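Local coordinates for Alr4995 protein (Nostoc sp., PDB 6LRF) that acts as a bifunctional arginine dihydrolase and ornithine cyclodeaminase, its two activities probably residing in a guanidino-group-modifying domain and a Rossmann-like domain, at residues P116-G121 against G137-L142; K559-I564 against G604-T609; D35-Q40 against L252-K257; P175-Y180 against N222-V227. All blocks are in the same frame, centred on the assembly; numbering follows the deposited sequence.

Contact 1: P116-G121 against G137-L142; sequences PFEGAG and GFRSEL
Two loops of the guanidino-group-modifying domain meet here, and Glu118 joins them by a buried salt bridge. With CG anti to the carbonyl carbon and the chain extended beyond it, Glu118 reaches obliquely across Arg139, whose chain bends at chi2 beside it. NH1 of Arg139 lies 2.7 Å from OE1 of Glu118, on that oxygen's syn lone pair, while OE1 in turn lies near the guanidinium plane, although the two flat groups are turned 71° apart. His168 NE2 also bonds OE1 while Leu86 N holds OE2, so both carboxylate oxygens are gripped; an acid so paired with a histidine is consistent with the active sites of this family. An alanine at Arg139 would remove the guanidinium and would probably leave the buried Glu118 carboxylate less well neutralised and less firmly oriented. Further along, Ser140 OG accepts the backbone N of Glu118 at 3.0 Å and also bonds Asp122 OD2. The nearly straight bond (172°) from Glu141 N to Pro116 O, 3.0 Å long, fastens the other end, where CG of Glu141 lies 3.6 Å from CG of Pro116, the two side chains running alongside each other. Gln326 of the second subunit packs on both. The 116-121 loop leads into strand 123-125, which pairs antiparallel with strand 132-136, and from that strand the 137-142 loop runs on to helix 145-152.

Contact 2: K559-I564 against G604-T609; sequences KVINTI and GPLPDT
Helix 554-567 passes an irregular loop with its closest backbone approach at Ile561 and Leu606, whose CA atoms are 6.2 Å apart. The loop follows strand 594-597, the edge strand of the parallel six-stranded sheet in the Rossmann-fold region, and carries a cis peptide bond before Pro605 and a type I beta turn from Leu606 to Thr609. No hydrogen bond crosses between the segments, so the contact is apolar packing. Ile561 and Ile564, one helical turn apart, supply it. Both place CG2 anti to the backbone N. That branch of Ile561 meets CA of Gly604 at 3.8 Å, and a side chain at this glycine would collide with it; the backbone angles there (phi 105°, psi -97°) also call for glycine in their own right. Leu606, with CG anti to the carbonyl carbon, crosses Ile564 obliquely and brings CD2 to within 3.8 Å of Ile564 CB. The same leucine also touches Ala527 and Val528 of helix 524-536, so it is wedged between two helices. Arg565 NH1 gives the helix a polar tie to the loop by bonding Pro605 O. At the exposed end, Pro607 crosses Ile564 at about a right angle, its CD lying 4.0 Å from Ile564 CG2.

Contact 3: D35-Q40 against L252-K257; sequences DRAVEQ and LTEFLK
Gln40 sets CG anti to the carbonyl carbon (chi1 -70°) and then runs extended (chi2 175°), so its carboxamide reaches from helix 34-49 to the start of the short, weakly bonded helix 253-256. There its two ends bridge the junction of two helices of the guanidino-group-modifying domain. OE1 accepts the backbone N of Glu254 at 2.9 Å, in the carbonyl plane and on a lone pair. NE2 donates to Thr253 OG1 at 2.9 Å, the hydroxyl oxygen lying near the amide plane; Thr253 holds OG1 in the crowded position between its backbone N and carbonyl carbon. With both ends of the amide engaged, its rotation is fixed. An alanine at Gln40 would remove the whole amide and would probably loosen the first turn of 253-256 from helix 34-49. Beside this pair of bonds, Glu254 bends at chi2 to lie against Ala37, its CG 3.8 Å from Ala37 CB. The Glu254 carboxylate is shared by two cations: Arg36 NH1 reaches OE1 at a longish 3.3 Å from above the carboxylate plane, and Lys257 NZ bonds OE2 at 2.9 Å. The carboxylate probably offsets the repulsion between these like charges, NH1 of Arg36 and NZ of Lys257 being 4.8 Å apart. The edge of the Phe255 ring comes up to the Ala37 carbonyl, CE2 lying 3.5 Å from Ala37 O.

Contact 4: P175-Y180 against N222-V227; sequences PLANGY and NVESIV
Two carbonyl oxygens grip ND2 of Asn222, those of Glu224 at 2.9 Å and of Ile226 at 2.8 Å. Both belong to the tight beta hairpin of strands 221-223 and 226-229, whose type II' turn runs from Val223 to Ile226. Ile226 O is itself gripped twice, since Val223 N bonds it as well. Because ND2 is spent on the hairpin, OD1 faces the other loop: with CG anti to the backbone N (chi1 -173°), Asn222 presents this oxygen to Ala177 N at 2.9 Å. The donor lies 26° above the carbonyl plane and the N-H...O angle is 141°, so the bond is noticeably bent. One carboxamide thus braces its own turn and ties it to the loop between strands 173-175 and 181-183. Apolar atoms flank the bond. Leu176 CD2 sits 3.8 Å from Asn222 CG and meets Val227 CG1 at an equal 3.8 Å, the two branched side chains crossing at about a right angle. Further toward solvent, the methyl of Ala177 rests against the turn, 3.5 Å from Glu224 O, and the bent Glu224 chain curls its carboxylate back to the same methyl while Ser225 OG donates to OE2. Two bonds donated by ND2 and one accepted by OD1 fix which end of the Asn222 amide is nitrogen, so the polar part of the join is made by a neutral amide, with no salt bridge between the segments, and apolar packing makes up the rest.

Contacts 1, 3 and 4 lie within the guanidino-group-modifying region, their centres 23 to 25 Å apart, whereas contact 2 belongs to the Rossmann-fold region, with its centre 40 to 56 Å from the others. Along the chain, contact 3 joins 35-40 to 252-257 and so closes a long loop in which contact 1 and then contact 4 are nested in series; contact 2 comes after all of them. Contact 1 adjoins strands 123-125 and 132-136 of a six-stranded mixed sheet, and contact 4 includes two strands of a separate three-stranded sheet. None touches another; contact 2's place in a different region, across the chain's centre from contacts 1 and 3, is consistent with separate domains for the two activities.

Contact 1: P116-G121 against G137-L142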
# COMPACT_ATOMS: atom_id res chain seq x y z
N PRO B 116 -16.43 -42.95 -12.83
CA PRO B 116 -17.62 -42.25 -13.35
C PRO B 116 -17.48 -41.75 -14.79
O PRO B 116 -16.40 -41.36 -15.25
CB PRO B 116 -17.79 -41.07 -12.37
CG PRO B 116 -16.55 -41.01 -11.56
CD PRO B 116 -15.96 -42.38 -11.55
N PHE B 117 -18.61 -41.78 -15.49
CA PHE B 117 -18.71 -41.32 -16.87
C PHE B 117 -20.16 -41.05 -17.14
O PHE B 117 -21.00 -41.91 -16.89
CB PHE B 117 -18.18 -42.36 -17.84
CG PHE B 117 -18.57 -42.10 -19.27
CD1 PHE B 117 -17.94 -41.11 -19.99
CD2 PHE B 117 -19.56 -42.86 -19.88
CE1 PHE B 117 -18.29 -40.86 -21.31
CE2 PHE B 117 -19.93 -42.62 -21.19
CZ PHE B 117 -19.28 -41.62 -21.91
N GLU B 118 -20.50 -39.87 -17.66
CA GLU B 118 -21.92 -39.53 -17.70
C GLU B 118 -22.49 -39.35 -19.10
O GLU B 118 -23.34 -38.48 -19.35
CB GLU B 118 -22.16 -38.29 -16.83
CG GLU B 118 -21.84 -38.65 -15.36
CD GLU B 118 -22.43 -37.69 -14.33
OE1 GLU B 118 -22.92 -36.61 -14.72
OE2 GLU B 118 -22.40 -38.04 -13.13
N GLY B 119 -22.05 -40.21 -20.01
CA GLY B 119 -22.76 -40.42 -21.27
C GLY B 119 -22.56 -39.35 -22.32
O GLY B 119 -21.51 -38.68 -22.36
N ALA B 120 -23.55 -39.18 -23.17
CA ALA B 120 -23.42 -38.21 -24.26
C ALA B 120 -23.45 -36.79 -23.70
O ALA B 120 -23.08 -35.84 -24.38
CB ALA B 120 -24.52 -38.41 -25.31
N GLY B 121 -23.89 -36.66 -22.45
CA GLY B 121 -23.79 -35.38 -21.76
C GLY B 121 -22.35 -34.91 -21.54
O GLY B 121 -22.12 -33.72 -21.40
N GLY B 137 -13.41 -33.19 -15.72
CA GLY B 137 -13.21 -32.06 -14.85
C GLY B 137 -14.15 -32.04 -13.66
O GLY B 137 -13.79 -31.53 -12.61
N PHE B 138 -15.36 -32.57 -13.83
CA PHE B 138 -16.37 -32.54 -12.77
C PHE B 138 -17.11 -33.86 -12.60
O PHE B 138 -17.28 -34.36 -11.49
CB PHE B 138 -17.39 -31.43 -13.04
CG PHE B 138 -16.81 -30.05 -12.95
CD1 PHE B 138 -16.51 -29.49 -11.71
CD2 PHE B 138 -16.57 -29.30 -14.09
CE1 PHE B 138 -15.97 -28.22 -11.62
CE2 PHE B 138 -16.02 -28.04 -14.00
CZ PHE B 138 -15.73 -27.50 -12.76
N ARG B 139 -17.57 -34.42 -13.71
CA ARG B 139 -18.40 -35.62 -13.64
C ARG B 139 -17.65 -36.84 -14.16
O ARG B 139 -17.35 -37.76 -13.39
CB ARG B 139 -19.70 -35.39 -14.42
CG ARG B 139 -20.66 -34.40 -13.72
CD ARG B 139 -21.07 -34.89 -12.32
NE ARG B 139 -22.07 -34.00 -11.72
CZ ARG B 139 -23.38 -34.03 -11.98
NH1 ARG B 139 -23.87 -34.92 -12.84
NH2 ARG B 139 -24.19 -33.16 -11.39
N SER B 140 -17.33 -36.85 -15.45
CA SER B 140 -16.58 -37.96 -16.01
C SER B 140 -15.09 -37.86 -15.71
O SER B 140 -14.50 -36.80 -15.83
CB SER B 140 -16.79 -38.03 -17.52
OG SER B 140 -18.18 -38.05 -17.81
N GLU B 141 -14.50 -38.99 -15.35
CA GLU B 141 -13.07 -39.11 -15.10
C GLU B 141 -12.26 -39.23 -16.37
O GLU B 141 -12.68 -39.86 -17.35
CB GLU B 141 -12.80 -40.34 -14.23
CG GLU B 141 -13.22 -40.19 -12.80
CD GLU B 141 -12.19 -39.46 -11.94
OE1 GLU B 141 -11.01 -39.36 -12.36
OE2 GLU B 141 -12.57 -38.99 -10.85
N LEU B 142 -11.08 -38.63 -16.34
CA LEU B 142 -10.14 -38.67 -17.44
C LEU B 142 -9.83 -40.10 -17.84
O LEU B 142 -9.73 -40.43 -19.04
CB LEU B 142 -8.85 -37.93 -17.03
CG LEU B 142 -7.72 -37.94 -18.06
CD1 LEU B 142 -8.20 -37.35 -19.38
CD2 LEU B 142 -6.52 -37.16 -17.49

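Contact 2: K559-I564 against G604-T609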
# COMPACT_ATOMS: atom_id res chain seq x y z
N LYS B 559 9.63 -21.96 -23.93
CA LYS B 559 9.26 -22.44 -25.26
C LYS B 559 9.05 -21.30 -26.22
O LYS B 559 9.50 -21.34 -27.37
CB LYS B 559 7.99 -23.30 -25.23
CG LYS B 559 7.39 -23.52 -26.61
CD LYS B 559 6.36 -24.65 -26.61
CE LYS B 559 6.02 -25.07 -28.04
NZ LYS B 559 5.37 -26.41 -28.09
N VAL B 560 8.36 -20.27 -25.77
CA VAL B 560 8.08 -19.13 -26.62
C VAL B 560 9.38 -18.43 -27.00
O VAL B 560 9.58 -18.05 -28.15
CB VAL B 560 7.12 -18.13 -25.95
CG1 VAL B 560 7.12 -16.78 -26.68
CG2 VAL B 560 5.71 -18.72 -25.87
N ILE B 561 10.27 -18.26 -26.02
CA ILE B 561 11.53 -17.56 -26.27
C ILE B 561 12.35 -18.35 -27.28
O ILE B 561 12.83 -17.80 -28.27
CB ILE B 561 12.31 -17.33 -24.98
CG1 ILE B 561 11.56 -16.28 -24.13
CG2 ILE B 561 13.75 -16.88 -25.30
CD1 ILE B 561 12.15 -16.07 -22.73
N ASN B 562 12.50 -19.65 -27.03
CA ASN B 562 13.22 -20.52 -27.95
C ASN B 562 12.63 -20.53 -29.38
O ASN B 562 13.36 -20.54 -30.36
CB ASN B 562 13.24 -21.95 -27.41
CG ASN B 562 14.28 -22.78 -28.09
OD1 ASN B 562 15.47 -22.46 -28.02
ND2 ASN B 562 13.85 -23.86 -28.77
N THR B 563 11.31 -20.53 -29.48
CA THR B 563 10.66 -20.56 -30.78
C THR B 563 10.92 -19.28 -31.58
O THR B 563 11.21 -19.32 -32.78
CB THR B 563 9.14 -20.80 -30.62
OG1 THR B 563 8.93 -22.06 -29.98
CG2 THR B 563 8.43 -20.79 -31.95
N ILE B 564 10.82 -18.12 -30.92
CA ILE B 564 11.10 -16.86 -31.61
C ILE B 564 12.58 -16.80 -32.02
O ILE B 564 12.90 -16.37 -33.12
CB ILE B 564 10.72 -15.63 -30.75
CG1 ILE B 564 9.25 -15.71 -30.30
CG2 ILE B 564 10.92 -14.33 -31.55
CD1 ILE B 564 8.26 -15.90 -31.45
N GLY B 604 16.50 -14.99 -22.37
CA GLY B 604 16.75 -15.12 -23.80
C GLY B 604 18.00 -14.36 -24.21
O GLY B 604 19.12 -14.86 -24.06
N PRO B 605 17.82 -13.13 -24.71
CA PRO B 605 16.52 -12.47 -24.95
C PRO B 605 15.90 -12.84 -26.30
O PRO B 605 16.41 -13.72 -27.00
CB PRO B 605 16.88 -10.99 -24.94
CG PRO B 605 18.27 -10.96 -25.54
CD PRO B 605 18.95 -12.25 -25.05
N LEU B 606 14.80 -12.18 -26.65
CA LEU B 606 14.31 -12.25 -28.01
C LEU B 606 15.38 -11.64 -28.91
O LEU B 606 16.19 -10.81 -28.46
CB LEU B 606 12.98 -11.52 -28.16
CG LEU B 606 11.89 -12.10 -27.25
CD1 LEU B 606 10.65 -11.23 -27.30
CD2 LEU B 606 11.55 -13.56 -27.63
N PRO B 607 15.42 -12.06 -30.18
CA PRO B 607 16.41 -11.47 -31.09
C PRO B 607 16.10 -10.01 -31.37
O PRO B 607 16.99 -9.26 -31.76
CB PRO B 607 16.29 -12.33 -32.35
CG PRO B 607 15.00 -13.05 -32.23
CD PRO B 607 14.70 -13.19 -30.77
N ASP B 608 14.85 -9.60 -31.19
CA ASP B 608 14.48 -8.21 -31.42
C ASP B 608 14.99 -7.26 -30.33
O ASP B 608 15.10 -6.06 -30.54
CB ASP B 608 12.96 -8.06 -31.53
CG ASP B 608 12.38 -8.81 -32.75
OD1 ASP B 608 12.32 -10.07 -32.72
OD2 ASP B 608 12.00 -8.14 -33.72
N THR B 609 15.25 -7.81 -29.14
CA THR B 609 15.57 -6.99 -27.97
C THR B 609 16.96 -6.36 -28.11
O THR B 609 17.95 -7.04 -28.37
CB THR B 609 15.46 -7.83 -26.69
OG1 THR B 609 14.12 -8.32 -26.57
CG2 THR B 609 15.75 -6.96 -25.44

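Contact 3: D35-Q40 against L252-K257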
# COMPACT_ATOMS: atom_id res chain seq x y z
N ASP B 35 -46.47 -28.94 -13.67
CA ASP B 35 -47.36 -28.73 -14.81
C ASP B 35 -46.76 -27.79 -15.86
O ASP B 35 -47.12 -27.86 -17.04
CB ASP B 35 -48.72 -28.23 -14.31
CG ASP B 35 -49.45 -29.27 -13.47
OD1 ASP B 35 -49.64 -30.40 -13.96
OD2 ASP B 35 -49.82 -28.96 -12.31
N ARG B 36 -45.84 -26.93 -15.46
CA ARG B 36 -45.11 -26.12 -16.43
C ARG B 36 -43.98 -26.94 -17.06
O ARG B 36 -43.61 -26.74 -18.22
CB ARG B 36 -44.57 -24.84 -15.79
CG ARG B 36 -44.15 -23.78 -16.81
CD ARG B 36 -43.47 -22.58 -16.15
NE ARG B 36 -44.39 -21.78 -15.35
CZ ARG B 36 -44.35 -21.68 -14.02
NH1 ARG B 36 -43.42 -22.32 -13.33
NH2 ARG B 36 -45.23 -20.92 -13.39
N ALA B 37 -43.44 -27.87 -16.27
CA ALA B 37 -42.41 -28.79 -16.75
C ALA B 37 -42.98 -29.72 -17.81
O ALA B 37 -42.37 -29.93 -18.87
CB ALA B 37 -41.83 -29.59 -15.59
N VAL B 38 -44.15 -30.28 -17.52
CA VAL B 38 -44.88 -31.10 -18.48
C VAL B 38 -45.15 -30.32 -19.76
O VAL B 38 -44.93 -30.81 -20.86
CB VAL B 38 -46.22 -31.60 -17.91
CG1 VAL B 38 -47.06 -32.27 -18.99
CG2 VAL B 38 -45.98 -32.55 -16.75
N GLU B 39 -45.60 -29.09 -19.59
CA GLU B 39 -45.95 -28.25 -20.72
C GLU B 39 -44.75 -27.92 -21.60
O GLU B 39 -44.84 -27.96 -22.82
CB GLU B 39 -46.60 -26.96 -20.22
CG GLU B 39 -47.00 -25.98 -21.31
CD GLU B 39 -48.08 -25.02 -20.86
OE1 GLU B 39 -48.04 -24.59 -19.68
OE2 GLU B 39 -48.97 -24.70 -21.67
N GLN B 40 -43.62 -27.59 -20.96
CA GLN B 40 -42.40 -27.25 -21.70
C GLN B 40 -41.79 -28.49 -22.35
O GLN B 40 -41.34 -28.43 -23.51
CB GLN B 40 -41.38 -26.58 -20.78
CG GLN B 40 -41.75 -25.18 -20.31
CD GLN B 40 -40.75 -24.63 -19.30
OE1 GLN B 40 -39.95 -25.38 -18.74
NE2 GLN B 40 -40.79 -23.33 -19.05
N LEU B 252 -37.74 -23.79 -21.85
CA LEU B 252 -37.40 -24.96 -21.04
C LEU B 252 -36.87 -24.52 -19.69
O LEU B 252 -36.04 -25.19 -19.08
CB LEU B 252 -36.35 -25.83 -21.75
CG LEU B 252 -36.76 -26.56 -23.02
CD1 LEU B 252 -35.54 -26.92 -23.85
CD2 LEU B 252 -37.57 -27.82 -22.70
N THR B 253 -37.36 -23.37 -19.22
CA THR B 253 -36.86 -22.75 -17.99
C THR B 253 -37.04 -23.63 -16.75
O THR B 253 -36.26 -23.54 -15.81
CB THR B 253 -37.56 -21.39 -17.72
OG1 THR B 253 -38.97 -21.58 -17.58
CG2 THR B 253 -37.28 -20.40 -18.87
N GLU B 254 -38.06 -24.49 -16.76
CA GLU B 254 -38.31 -25.37 -15.62
C GLU B 254 -37.23 -26.45 -15.49
O GLU B 254 -37.05 -27.04 -14.43
CB GLU B 254 -39.69 -26.02 -15.75
CG GLU B 254 -40.36 -26.30 -14.42
CD GLU B 254 -40.57 -25.04 -13.59
OE1 GLU B 254 -40.70 -23.94 -14.18
OE2 GLU B 254 -40.61 -25.15 -12.34
N PHE B 255 -36.52 -26.72 -16.58
CA PHE B 255 -35.47 -27.73 -16.51
C PHE B 255 -34.13 -27.06 -16.31
O PHE B 255 -33.19 -27.69 -15.82
CB PHE B 255 -35.49 -28.62 -17.76
CG PHE B 255 -36.70 -29.48 -17.84
CD1 PHE B 255 -36.79 -30.65 -17.10
CD2 PHE B 255 -37.78 -29.11 -18.63
CE1 PHE B 255 -37.93 -31.46 -17.16
CE2 PHE B 255 -38.92 -29.91 -18.69
CZ PHE B 255 -38.99 -31.08 -17.96
N LEU B 256 -34.05 -25.77 -16.66
CA LEU B 256 -32.85 -24.99 -16.35
C LEU B 256 -32.65 -24.93 -14.84
O LEU B 256 -31.55 -24.67 -14.38
CB LEU B 256 -32.92 -23.58 -16.94
CG LEU B 256 -32.06 -23.28 -18.17
CD1 LEU B 256 -32.68 -23.85 -19.43
CD2 LEU B 256 -31.79 -21.77 -18.33
N LYS B 257 -33.72 -25.18 -14.09
CA LYS B 257 -33.67 -25.22 -12.62
C LYS B 257 -32.90 -26.42 -12.07
O LYS B 257 -32.37 -26.36 -10.96
CB LYS B 257 -35.08 -25.24 -12.03
CG LYS B 257 -35.91 -24.00 -12.31
CD LYS B 257 -37.26 -24.12 -11.63
CE LYS B 257 -38.11 -22.87 -11.83
NZ LYS B 257 -39.32 -22.90 -10.96

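Contact 4: P175-Y180 against N222-V227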
# COMPACT_ATOMS: atom_id res chain seq x y z
N PRO B 175 -21.15 -29.96 -31.32
CA PRO B 175 -20.87 -30.27 -32.72
C PRO B 175 -22.16 -30.22 -33.56
O PRO B 175 -23.20 -30.72 -33.12
CB PRO B 175 -20.29 -31.69 -32.66
CG PRO B 175 -19.78 -31.83 -31.24
CD PRO B 175 -20.76 -31.05 -30.41
N LEU B 176 -22.10 -29.59 -34.72
CA LEU B 176 -23.28 -29.41 -35.58
C LEU B 176 -23.02 -29.97 -36.96
O LEU B 176 -21.87 -30.27 -37.31
CB LEU B 176 -23.66 -27.93 -35.70
CG LEU B 176 -24.01 -27.20 -34.41
CD1 LEU B 176 -23.98 -25.70 -34.65
CD2 LEU B 176 -25.36 -27.64 -33.90
N ALA B 177 -24.08 -30.10 -37.76
CA ALA B 177 -23.92 -30.60 -39.12
C ALA B 177 -22.98 -29.70 -39.91
O ALA B 177 -22.81 -28.52 -39.56
CB ALA B 177 -25.28 -30.71 -39.81
N ASN B 178 -22.37 -30.25 -40.96
CA ASN B 178 -21.57 -29.47 -41.90
C ASN B 178 -20.32 -28.87 -41.23
O ASN B 178 -19.90 -27.76 -41.55
CB ASN B 178 -22.43 -28.37 -42.52
CG ASN B 178 -21.83 -27.78 -43.77
OD1 ASN B 178 -21.11 -28.46 -44.50
ND2 ASN B 178 -22.14 -26.51 -44.04
N GLY B 179 -19.77 -29.61 -40.27
CA GLY B 179 -18.51 -29.24 -39.62
C GLY B 179 -18.54 -28.12 -38.59
O GLY B 179 -17.50 -27.77 -38.02
N TYR B 180 -19.71 -27.56 -38.31
CA TYR B 180 -19.79 -26.41 -37.42
C TYR B 180 -19.69 -26.80 -35.94
O TYR B 180 -20.03 -27.91 -35.55
CB TYR B 180 -21.06 -25.63 -37.68
CG TYR B 180 -20.98 -24.84 -38.97
CD1 TYR B 180 -21.49 -25.36 -40.15
CD2 TYR B 180 -20.34 -23.61 -39.01
CE1 TYR B 180 -21.40 -24.65 -41.34
CE2 TYR B 180 -20.23 -22.90 -40.19
CZ TYR B 180 -20.77 -23.42 -41.35
OH TYR B 180 -20.66 -22.70 -42.52
N ASN B 222 -29.61 -30.86 -32.61
CA ASN B 222 -29.37 -30.63 -34.02
C ASN B 222 -30.01 -31.73 -34.84
O ASN B 222 -29.66 -32.90 -34.68
CB ASN B 222 -27.86 -30.56 -34.31
CG ASN B 222 -27.54 -30.16 -35.75
OD1 ASN B 222 -26.55 -30.62 -36.32
ND2 ASN B 222 -28.37 -29.30 -36.33
N VAL B 223 -30.98 -31.37 -35.68
CA VAL B 223 -31.55 -32.30 -36.64
C VAL B 223 -31.28 -31.76 -38.05
O VAL B 223 -31.99 -30.88 -38.54
CB VAL B 223 -33.05 -32.51 -36.41
CG1 VAL B 223 -33.47 -33.87 -36.96
CG2 VAL B 223 -33.36 -32.45 -34.93
N GLU B 224 -30.24 -32.30 -38.69
CA GLU B 224 -29.62 -31.74 -39.90
C GLU B 224 -29.49 -30.22 -39.83
O GLU B 224 -28.56 -29.71 -39.21
CB GLU B 224 -30.38 -32.16 -41.17
CG GLU B 224 -29.81 -31.62 -42.52
CD GLU B 224 -28.27 -31.44 -42.55
OE1 GLU B 224 -27.54 -32.40 -42.21
OE2 GLU B 224 -27.79 -30.34 -42.94
N SER B 225 -30.41 -29.49 -40.46
CA SER B 225 -30.28 -28.04 -40.52
C SER B 225 -31.14 -27.35 -39.49
O SER B 225 -31.16 -26.13 -39.43
CB SER B 225 -30.60 -27.54 -41.93
OG SER B 225 -29.51 -27.79 -42.79
N ILE B 226 -31.83 -28.14 -38.68
CA ILE B 226 -32.60 -27.58 -37.58
C ILE B 226 -31.76 -27.57 -36.30
O ILE B 226 -31.02 -28.52 -36.02
CB ILE B 226 -33.88 -28.39 -37.31
CG1 ILE B 226 -34.60 -28.70 -38.62
CG2 ILE B 226 -34.77 -27.66 -36.31
CD1 ILE B 226 -34.80 -27.53 -39.53
N VAL B 227 -31.85 -26.48 -35.54
CA VAL B 227 -31.29 -26.45 -34.20
C VAL B 227 -32.36 -26.00 -33.21
O VAL B 227 -32.89 -24.90 -33.32
CB VAL B 227 -30.03 -25.55 -34.10
CG1 VAL B 227 -28.85 -26.26 -34.73
CG2 VAL B 227 -30.26 -24.19 -34.76